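Local coordinates for F21M12.9 protein (Arabidopsis thaliana, PDB 3ADG), which binds double-stranded RNA and assists DICER-LIKE 1 in the accurate processing of primary microRNA transcripts to microRNAs in the nucleus, at residues Ser38-Asp43 and Gln61-Val66. Sequence-based numbering, arbitrary orientation.
Sequences STVILD and QSAAEV
In the alpha-beta-beta-beta-alpha fold of this first double-stranded RNA-binding domain, V40 and S38 on the central strand of the antiparallel sheet meet A63 of the C-terminal helix. The methyl of A63 points at the strand and settles between the two side chains, with its CB 3.7 Å from S38 O and 3.9 Å from V40 N, resting on backbone as much as on side chains. A residue this small is consistent with the 7.2 Å approach of the axes of strand 38-42 and helix 61-66, which cross at -48°. V40 supplies the apolar side chain of the strand: CG1, placed between its own backbone N and carbonyl carbon (chi1 67°), lies 3.5 Å from A63 O and 3.9 Å from A63 CB. A beta-branched valine suits an extended strand, and its side chain also touches L9 of the N-terminal helix 5-15. S38 OG, anti to its backbone N (chi1 175°), passes A63 CB at 4.1 Å; its polar demand is met within the sheet by a hydrogen bond to E24 O, so a buried serine is tolerated here. No hydrogen bond joins the two segments, so this small, buried contact rests on van der Waals packing.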
loop_
_atom_site.group_PDB
_atom_site.type_symbol
_atom_site.label_atom_id
_atom_site.label_comp_id
_atom_site.label_asym_id
_atom_site.label_seq_id
_atom_site.Cartn_x
_atom_site.Cartn_y
_atom_site.Cartn_z
ATOM N N SER A 38 -5.020 -1.070 -3.703
ATOM C CA SER A 38 -4.222 0.138 -3.489
ATOM C C SER A 38 -2.873 0.025 -4.198
ATOM O O SER A 38 -2.324 -1.064 -4.353
ATOM C CB SER A 38 -4.025 0.405 -1.988
ATOM O OG SER A 38 -3.168 1.507 -1.781
ATOM N N THR A 39 -2.352 1.170 -4.607
ATOM C CA THR A 39 -1.007 1.282 -5.117
ATOM C C THR A 39 -0.321 2.223 -4.170
ATOM O O THR A 39 -0.881 3.285 -3.856
ATOM C CB THR A 39 -0.960 1.866 -6.549
ATOM O OG1 THR A 39 -1.713 1.032 -7.432
ATOM C CG2 THR A 39 0.515 1.970 -7.062
ATOM N N VAL A 40 0.834 1.797 -3.672
ATOM C CA VAL A 40 1.728 2.662 -2.900
ATOM C C VAL A 40 2.833 3.144 -3.820
ATOM O O VAL A 40 3.404 2.356 -4.612
ATOM C CB VAL A 40 2.286 2.022 -1.565
ATOM C CG1 VAL A 40 3.217 0.849 -1.830
ATOM C CG2 VAL A 40 2.999 3.090 -0.681
ATOM N N ILE A 41 3.138 4.434 -3.699
ATOM C CA ILE A 41 4.170 5.059 -4.487
ATOM C C ILE A 41 5.284 5.566 -3.566
ATOM O O ILE A 41 5.046 6.392 -2.667
ATOM C CB ILE A 41 3.602 6.184 -5.375
ATOM C CG1 ILE A 41 2.451 5.643 -6.245
ATOM C CG2 ILE A 41 4.697 6.787 -6.240
ATOM C CD1 ILE A 41 1.008 5.976 -5.721
ATOM N N LEU A 42 6.485 5.043 -3.802
ATOM C CA LEU A 42 7.669 5.374 -3.004
ATOM C C LEU A 42 8.869 5.566 -3.920
ATOM O O LEU A 42 9.166 4.714 -4.757
ATOM C CB LEU A 42 7.955 4.267 -1.959
ATOM C CG LEU A 42 9.223 4.471 -1.107
ATOM C CD1 LEU A 42 9.110 5.708 -0.183
ATOM C CD2 LEU A 42 9.585 3.180 -0.357
ATOM N N ASP A 43 9.559 6.694 -3.766
ATOM C CA ASP A 43 10.749 6.978 -4.584
ATOM C C ASP A 43 10.455 6.744 -6.073
ATOM O O ASP A 43 11.263 6.129 -6.774
ATOM C CB ASP A 43 11.927 6.104 -4.118
ATOM C CG ASP A 43 13.279 6.603 -4.634
ATOM O OD1 ASP A 43 13.413 7.812 -4.919
ATOM O OD2 ASP A 43 14.208 5.772 -4.737
ATOM N N GLN A 61 -2.347 -1.626 3.473
ATOM C CA GLN A 61 -1.434 -2.526 4.158
ATOM C C GLN A 61 -0.853 -3.569 3.195
ATOM O O GLN A 61 0.321 -3.915 3.299
ATOM C CB GLN A 61 -2.088 -3.195 5.339
ATOM C CG GLN A 61 -2.377 -2.221 6.450
ATOM C CD GLN A 61 -1.140 -1.795 7.255
ATOM O OE1 GLN A 61 -0.007 -2.283 7.021
ATOM N NE2 GLN A 61 -1.360 -0.868 8.218
ATOM N N SER A 62 -1.685 -4.088 2.292
ATOM C CA SER A 62 -1.245 -5.105 1.313
ATOM C C SER A 62 -0.195 -4.495 0.336
ATOM O O SER A 62 0.830 -5.131 0.051
ATOM C CB SER A 62 -2.459 -5.669 0.575
ATOM O OG SER A 62 -2.072 -6.521 -0.516
ATOM N N ALA A 63 -0.465 -3.277 -0.125
ATOM C CA ALA A 63 0.454 -2.532 -1.005
ATOM C C ALA A 63 1.812 -2.354 -0.285
ATOM O O ALA A 63 2.873 -2.562 -0.915
ATOM C CB ALA A 63 -0.132 -1.158 -1.385
ATOM N N ALA A 64 1.764 -1.959 1.001
ATOM C CA ALA A 64 2.991 -1.721 1.797
ATOM C C ALA A 64 3.768 -3.030 1.949
ATOM O O ALA A 64 4.986 -3.045 1.783
ATOM C CB ALA A 64 2.648 -1.118 3.157
ATOM N N GLU A 65 3.047 -4.137 2.162
ATOM C CA GLU A 65 3.679 -5.445 2.255
ATOM C C GLU A 65 4.451 -5.772 0.966
ATOM O O GLU A 65 5.606 -6.218 1.009
ATOM C CB GLU A 65 2.642 -6.534 2.490
ATOM C CG GLU A 65 3.333 -7.933 2.528
ATOM C CD GLU A 65 2.390 -9.092 2.721
ATOM O OE1 GLU A 65 2.902 -10.234 2.781
ATOM O OE2 GLU A 65 1.181 -8.860 2.872
ATOM N N VAL A 66 3.786 -5.560 -0.170
ATOM C CA VAL A 66 4.395 -5.809 -1.495
ATOM C C VAL A 66 5.654 -4.969 -1.657
ATOM O O VAL A 66 6.700 -5.487 -2.050
ATOM C CB VAL A 66 3.398 -5.543 -2.639
ATOM C CG1 VAL A 66 4.100 -5.560 -4.009
ATOM C CG2 VAL A 66 2.234 -6.611 -2.561
#